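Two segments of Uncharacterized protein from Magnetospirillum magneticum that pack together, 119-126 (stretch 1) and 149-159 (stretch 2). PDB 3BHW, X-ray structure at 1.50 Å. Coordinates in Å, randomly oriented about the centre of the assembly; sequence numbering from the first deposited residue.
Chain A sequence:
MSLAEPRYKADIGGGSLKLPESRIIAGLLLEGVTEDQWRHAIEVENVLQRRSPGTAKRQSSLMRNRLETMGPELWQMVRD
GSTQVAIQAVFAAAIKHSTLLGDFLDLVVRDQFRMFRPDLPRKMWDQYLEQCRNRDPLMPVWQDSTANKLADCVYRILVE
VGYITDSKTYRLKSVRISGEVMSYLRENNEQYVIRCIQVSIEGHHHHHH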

ATOM      1  N   ASP A 119       3.926 -15.590  12.955  1.00 22.22           N
ATOM      2  CA  ASP A 119       3.094 -15.859  11.796  1.00 21.93           C
ATOM      3  C   ASP A 119       1.905 -14.915  11.722  1.00 21.78           C
ATOM      4  O   ASP A 119       1.626 -14.130  12.669  1.00 20.91           O
ATOM      5  CB  ASP A 119       2.661 -17.334  11.771  1.00 22.16           C
ATOM      6  CG  ASP A 119       1.854 -17.753  12.983  1.00 22.41           C
ATOM      7  OD1 ASP A 119       1.239 -16.923  13.663  1.00 25.94           O
ATOM      8  OD2 ASP A 119       1.799 -18.978  13.234  1.00 26.10           O
ATOM      9  N   LEU A 120       1.195 -14.990  10.594  1.00 20.49           N
ATOM     10  CA  LEU A 120       0.022 -14.152  10.408  1.00 19.95           C
ATOM     11  C   LEU A 120      -1.058 -14.951   9.691  1.00 20.98           C
ATOM     12  O   LEU A 120      -1.368 -14.695   8.549  1.00 20.79           O
ATOM     13  CB  LEU A 120       0.419 -12.899   9.612  1.00 20.19           C
ATOM     14  CG  LEU A 120      -0.564 -11.719   9.611  1.00 19.13           C
ATOM     15  CD1 LEU A 120      -0.619 -11.087  11.006  1.00 19.52           C
ATOM     16  CD2 LEU A 120      -0.193 -10.665   8.566  1.00 19.58           C
ATOM     17  N   PRO A 121      -1.619 -15.970  10.361  1.00 22.10           N
ATOM     18  CA  PRO A 121      -2.643 -16.754   9.686  1.00 22.61           C
ATOM     19  C   PRO A 121      -3.893 -15.927   9.421  1.00 22.76           C
ATOM     20  O   PRO A 121      -4.117 -14.928  10.118  1.00 20.88           O
ATOM     21  CB  PRO A 121      -2.906 -17.892  10.685  1.00 21.98           C
ATOM     22  CG  PRO A 121      -2.522 -17.375  11.956  1.00 23.47           C
ATOM     23  CD  PRO A 121      -1.337 -16.499  11.698  1.00 21.61           C
ATOM     24  N   ARG A 122      -4.669 -16.335   8.413  1.00 23.15           N
ATOM     25  CA  ARG A 122      -5.880 -15.611   7.995  1.00 24.83           C
ATOM     26  C   ARG A 122      -6.915 -15.328   9.078  1.00 24.78           C
ATOM     27  O   ARG A 122      -7.556 -14.287   9.040  1.00 25.56           O
ATOM     28  CB  ARG A 122      -6.516 -16.264   6.773  1.00 25.61           C
ATOM     29  CG  ARG A 122      -5.606 -16.236   5.568  1.00 26.52           C
ATOM     30  CD  ARG A 122      -5.940 -15.092   4.597  1.00 31.40           C
ATOM     31  NE  ARG A 122      -5.202 -15.243   3.331  1.00 33.54           N
ATOM     32  CZ  ARG A 122      -5.650 -14.828   2.150  1.00 33.11           C
ATOM     33  NH1 ARG A 122      -6.837 -14.240   2.063  1.00 31.21           N
ATOM     34  NH2 ARG A 122      -4.922 -15.007   1.051  1.00 33.62           N
ATOM     35  N   LYS A 123      -7.072 -16.212  10.069  1.00 25.24           N
ATOM     36  CA  LYS A 123      -7.989 -15.917  11.192  1.00 25.52           C
ATOM     37  C   LYS A 123      -7.673 -14.563  11.858  1.00 25.87           C
ATOM     38  O   LYS A 123      -8.566 -13.929  12.417  1.00 27.19           O
ATOM     39  CB  LYS A 123      -7.972 -17.003  12.273  1.00 26.99           C
ATOM     40  CG  LYS A 123      -6.566 -17.394  12.747  1.00 28.92           C
ATOM     41  CD  LYS A 123      -6.414 -17.429  14.261  1.00 31.73           C
ATOM     42  CE  LYS A 123      -6.522 -18.858  14.793  1.00 33.50           C
ATOM     43  NZ  LYS A 123      -7.897 -19.208  15.227  1.00 36.46           N
ATOM     44  N   MET A 124      -6.406 -14.144  11.796  1.00 24.95           N
ATOM     45  CA  MET A 124      -5.951 -12.866  12.388  1.00 24.35           C
ATOM     46  C   MET A 124      -6.491 -11.680  11.610  1.00 22.64           C
ATOM     47  O   MET A 124      -6.804 -10.647  12.191  1.00 20.99           O
ATOM     48  CB  MET A 124      -4.417 -12.826  12.457  1.00 23.90           C
ATOM     49  CG  MET A 124      -3.880 -14.017  13.197  1.00 27.06           C
ATOM     50  SD  MET A 124      -2.521 -13.504  14.216  1.00 25.43           S
ATOM     51  CE  MET A 124      -3.382 -12.801  15.645  1.00 21.35           C
ATOM     52  N   TRP A 125      -6.570 -11.835  10.290  1.00 21.22           N
ATOM     53  CA  TRP A 125      -7.202 -10.820   9.463  1.00 20.93           C
ATOM     54  C   TRP A 125      -8.699 -10.773   9.734  1.00 21.81           C
ATOM     55  O   TRP A 125      -9.233  -9.715   9.923  1.00 21.61           O
ATOM     56  CB  TRP A 125      -6.932 -11.044   7.983  1.00 20.89           C
ATOM     57  CG  TRP A 125      -7.729 -10.153   7.126  1.00 21.04           C
ATOM     58  CD1 TRP A 125      -8.875 -10.486   6.481  1.00 21.28           C
ATOM     59  CD2 TRP A 125      -7.501  -8.758   6.844  1.00 18.22           C
ATOM     60  NE1 TRP A 125      -9.375  -9.400   5.798  1.00 23.21           N
ATOM     61  CE2 TRP A 125      -8.542  -8.332   5.990  1.00 22.24           C
ATOM     62  CE3 TRP A 125      -6.511  -7.838   7.198  1.00 21.23           C
ATOM     63  CZ2 TRP A 125      -8.631  -7.040   5.515  1.00 19.99           C
ATOM     64  CZ3 TRP A 125      -6.608  -6.529   6.689  1.00 21.16           C
ATOM     65  CH2 TRP A 125      -7.664  -6.157   5.861  1.00 21.59           C
ATOM     66  N   ASP A 126      -9.324 -11.951   9.772  1.00 22.78           N
ATOM     67  CA  ASP A 126     -10.731 -12.103  10.071  1.00 23.21           C
ATOM     68  C   ASP A 126     -11.124 -11.398  11.361  1.00 23.20           C
ATOM     69  O   ASP A 126     -12.085 -10.638  11.389  1.00 23.61           O
ATOM     70  CB  ASP A 126     -11.028 -13.596  10.214  1.00 23.37           C
ATOM     71  CG  ASP A 126     -11.469 -14.228   8.919  1.00 28.42           C
ATOM     72  OD1 ASP A 126     -11.146 -13.709   7.827  1.00 30.68           O
ATOM     73  OD2 ASP A 126     -12.148 -15.276   9.001  1.00 33.23           O
ATOM     74  N   LYS A 149     -11.630 -10.889  -1.794  1.00 30.40           N
ATOM     75  CA  LYS A 149     -10.677 -10.242  -2.679  1.00 29.72           C
ATOM     76  C   LYS A 149      -9.842  -9.291  -1.840  1.00 28.67           C
ATOM     77  O   LYS A 149      -8.635  -9.195  -2.052  1.00 26.97           O
ATOM     78  CB  LYS A 149     -11.374  -9.541  -3.857  1.00 30.20           C
ATOM     79  CG  LYS A 149     -11.958 -10.525  -4.824  1.00 33.29           C
ATOM     80  CD  LYS A 149     -12.335  -9.877  -6.142  1.00 36.50           C
ATOM     81  CE  LYS A 149     -12.149 -10.875  -7.280  1.00 38.59           C
ATOM     82  NZ  LYS A 149     -12.723 -10.337  -8.528  1.00 39.87           N
ATOM     83  N   LEU A 150     -10.503  -8.638  -0.877  1.00 27.25           N
ATOM     84  CA  LEU A 150      -9.867  -7.749   0.109  1.00 26.46           C
ATOM     85  C   LEU A 150      -8.733  -8.402   0.913  1.00 25.88           C
ATOM     86  O   LEU A 150      -7.630  -7.855   1.000  1.00 25.12           O
ATOM     87  CB  LEU A 150     -10.933  -7.198   1.068  1.00 27.37           C
ATOM     88  CG  LEU A 150     -10.495  -6.116   2.044  1.00 27.51           C
ATOM     89  CD1 LEU A 150      -9.821  -4.957   1.317  1.00 29.25           C
ATOM     90  CD2 LEU A 150     -11.680  -5.630   2.862  1.00 27.24           C
ATOM     91  N   ALA A 151      -9.018  -9.557   1.501  1.00 24.52           N
ATOM     92  CA  ALA A 151      -8.040 -10.307   2.301  1.00 23.98           C
ATOM     93  C   ALA A 151      -6.877 -10.746   1.443  1.00 23.12           C
ATOM     94  O   ALA A 151      -5.722 -10.635   1.859  1.00 23.68           O
ATOM     95  CB  ALA A 151      -8.704 -11.535   2.917  1.00 23.67           C
ATOM     96  N   ASP A 152      -7.199 -11.252   0.252  1.00 23.38           N
ATOM     97  CA  ASP A 152      -6.215 -11.696  -0.725  1.00 23.61           C
ATOM     98  C   ASP A 152      -5.267 -10.552  -1.084  1.00 22.95           C
ATOM     99  O   ASP A 152      -4.047 -10.753  -1.166  1.00 22.96           O
ATOM    100  CB  ASP A 152      -6.880 -12.230  -1.995  1.00 23.79           C
ATOM    101  CG  ASP A 152      -7.386 -13.678  -1.845  1.00 26.56           C
ATOM    102  OD1 ASP A 152      -7.254 -14.255  -0.744  1.00 27.38           O
ATOM    103  OD2 ASP A 152      -7.910 -14.231  -2.849  1.00 29.07           O
ATOM    104  N   CYS A 153      -5.835  -9.360  -1.255  1.00 22.64           N
ATOM    105  CA  CYS A 153      -5.037  -8.205  -1.647  1.00 21.56           C
ATOM    106  C   CYS A 153      -4.125  -7.776  -0.524  1.00 19.93           C
ATOM    107  O   CYS A 153      -2.987  -7.487  -0.746  1.00 18.38           O
ATOM    108  CB  CYS A 153      -5.917  -7.052  -2.088  1.00 21.78           C
ATOM    109  SG  CYS A 153      -4.962  -5.631  -2.593  1.00 25.76           S
ATOM    110  N   VAL A 154      -4.627  -7.686   0.694  1.00 18.82           N
ATOM    111  CA  VAL A 154      -3.760  -7.348   1.821  1.00 18.43           C
ATOM    112  C   VAL A 154      -2.600  -8.338   1.957  1.00 18.11           C
ATOM    113  O   VAL A 154      -1.431  -7.939   2.160  1.00 17.54           O
ATOM    114  CB  VAL A 154      -4.575  -7.207   3.095  1.00 19.67           C
ATOM    115  CG1 VAL A 154      -3.662  -7.122   4.291  1.00 20.56           C
ATOM    116  CG2 VAL A 154      -5.389  -5.933   3.003  1.00 19.85           C
ATOM    117  N   TYR A 155      -2.879  -9.635   1.877  1.00 16.72           N
ATOM    118  CA  TYR A 155      -1.772 -10.585   2.014  1.00 16.49           C
ATOM    119  C   TYR A 155      -0.820 -10.542   0.839  1.00 16.50           C
ATOM    120  O   TYR A 155       0.400 -10.754   1.004  1.00 17.91           O
ATOM    121  CB  TYR A 155      -2.311 -11.995   2.224  1.00 16.22           C
ATOM    122  CG  TYR A 155      -2.717 -12.257   3.672  1.00 17.53           C
ATOM    123  CD1 TYR A 155      -3.968 -11.863   4.199  1.00 22.44           C
ATOM    124  CD2 TYR A 155      -1.825 -12.915   4.527  1.00 20.46           C
ATOM    125  CE1 TYR A 155      -4.298 -12.138   5.554  1.00 20.43           C
ATOM    126  CE2 TYR A 155      -2.139 -13.167   5.857  1.00 18.17           C
ATOM    127  CZ  TYR A 155      -3.371 -12.782   6.367  1.00 18.50           C
ATOM    128  OH  TYR A 155      -3.603 -13.072   7.702  1.00 19.85           O
ATOM    129  N   ARG A 156      -1.327 -10.250  -0.365  1.00 17.11           N
ATOM    130  CA  ARG A 156      -0.459 -10.113  -1.534  1.00 17.86           C
ATOM    131  C   ARG A 156       0.521  -8.918  -1.336  1.00 16.73           C
ATOM    132  O   ARG A 156       1.740  -9.013  -1.623  1.00 18.08           O
ATOM    133  CB  ARG A 156      -1.296  -9.889  -2.805  1.00 18.28           C
ATOM    134  CG  ARG A 156      -0.550  -9.968  -4.067  1.00 21.88           C
ATOM    135  CD  ARG A 156      -1.469 -10.329  -5.251  1.00 25.17           C
ATOM    136  NE  ARG A 156      -2.398  -9.259  -5.580  1.00 25.44           N
ATOM    137  CZ  ARG A 156      -3.700  -9.252  -5.288  1.00 29.85           C
ATOM    138  NH1 ARG A 156      -4.424  -8.205  -5.631  1.00 30.88           N
ATOM    139  NH2 ARG A 156      -4.279 -10.264  -4.643  1.00 30.25           N
ATOM    140  N   ILE A 157       0.015  -7.799  -0.815  1.00 17.46           N
ATOM    141  CA  ILE A 157       0.856  -6.646  -0.498  1.00 17.07           C
ATOM    142  C   ILE A 157       1.981  -7.054   0.440  1.00 18.08           C
ATOM    143  O   ILE A 157       3.128  -6.663   0.251  1.00 17.94           O
ATOM    144  CB  ILE A 157       0.014  -5.525   0.154  1.00 18.13           C
ATOM    145  CG1 ILE A 157      -0.755  -4.794  -0.926  1.00 18.14           C
ATOM    146  CG2 ILE A 157       0.923  -4.468   0.729  1.00 17.13           C
ATOM    147  CD1 ILE A 157      -1.849  -3.907  -0.402  1.00 17.62           C
ATOM    148  N   LEU A 158       1.635  -7.847   1.437  1.00 17.38           N
ATOM    149  CA  LEU A 158       2.602  -8.255   2.437  1.00 18.17           C
ATOM    150  C   LEU A 158       3.612  -9.218   1.846  1.00 18.70           C
ATOM    151  O   LEU A 158       4.778  -9.194   2.240  1.00 17.42           O
ATOM    152  CB  LEU A 158       1.882  -8.839   3.644  1.00 18.48           C
ATOM    153  CG  LEU A 158       1.011  -7.855   4.453  1.00 20.36           C
ATOM    154  CD1 LEU A 158       0.503  -8.607   5.633  1.00 20.36           C
ATOM    155  CD2 LEU A 158       1.732  -6.565   4.913  1.00 21.70           C
ATOM    156  N   VAL A 159       3.187 -10.043   0.893  1.00 18.43           N
ATOM    157  CA  VAL A 159       4.113 -10.912   0.168  1.00 19.61           C
ATOM    158  C   VAL A 159       5.055 -10.029  -0.699  1.00 18.84           C
ATOM    159  O   VAL A 159       6.288 -10.230  -0.728  1.00 18.89           O
ATOM    160  CB  VAL A 159       3.363 -11.945  -0.703  1.00 20.44           C
ATOM    161  CG1 VAL A 159       4.263 -12.504  -1.818  1.00 20.52           C
ATOM    162  CG2 VAL A 159       2.785 -13.103   0.158  1.00 20.88           C
TER

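Stretch 1 enters the contact as a loop and leaves it as a helix, and both parts lie against the continuous helix of stretch 2, with 521 Å² buried between them. Asp-119 stays out of reach, so the contact begins at Leu-120. The CA-to-CB bond of this buried residue points toward stretch 2, and its CD2 lies 3.6 Å from CD1 of Leu-158, while the carbonyl O of Leu-120 accepts a hydrogen bond from Tyr-155 OH at 2.9 Å. The phenol is thus anchored by a backbone acceptor in the loop, and its aromatic ring is left to pack against the residues that follow. Pro-121 contributes little surface, although its carbonyl O also comes within 3.1 Å of Tyr-155 OH; that same carbonyl receives a hydrogen bond from the backbone N of Met-124.

The CA-to-CB bond of Arg-122 points sideways relative to stretch 2, but the end of the side chain reaches across to it. Its guanidinium lies flat on the Tyr-155 ring, the two planes only 7° apart, with Arg-122 CZ off-centre at 4.5 Å from the ring centroid. Arg-122 CD sits more squarely over the same Tyr-155 ring, 3.9 Å from the centroid. Stacking leaves the edge of the guanidinium free for Asp-152, whose OD1 accepts hydrogen bonds from Arg-122 NH1 at 2.8 Å and NH2 at 3.0 Å in a salt bridge. One side chain therefore combines charge pairing with aromatic packing.

Lys-123 points away and Met-124 makes no contact; three residues after Arg-122, about one helical turn on, Trp-125 returns to stretch 2. Its indole fits as a knob among Leu-150, Ala-151, Val-154 and Tyr-155. Ala-151 CA lies over the five-membered ring of Trp-125, 4.2 Å from its centroid. At the six-membered end, Trp-125 CH2 approaches Val-154 CG2 at 3.7 Å. Trp-125 CB meets the edge of the tyrosine ring, 3.7 Å from Tyr-155 CE1. Asp-126 makes no contact.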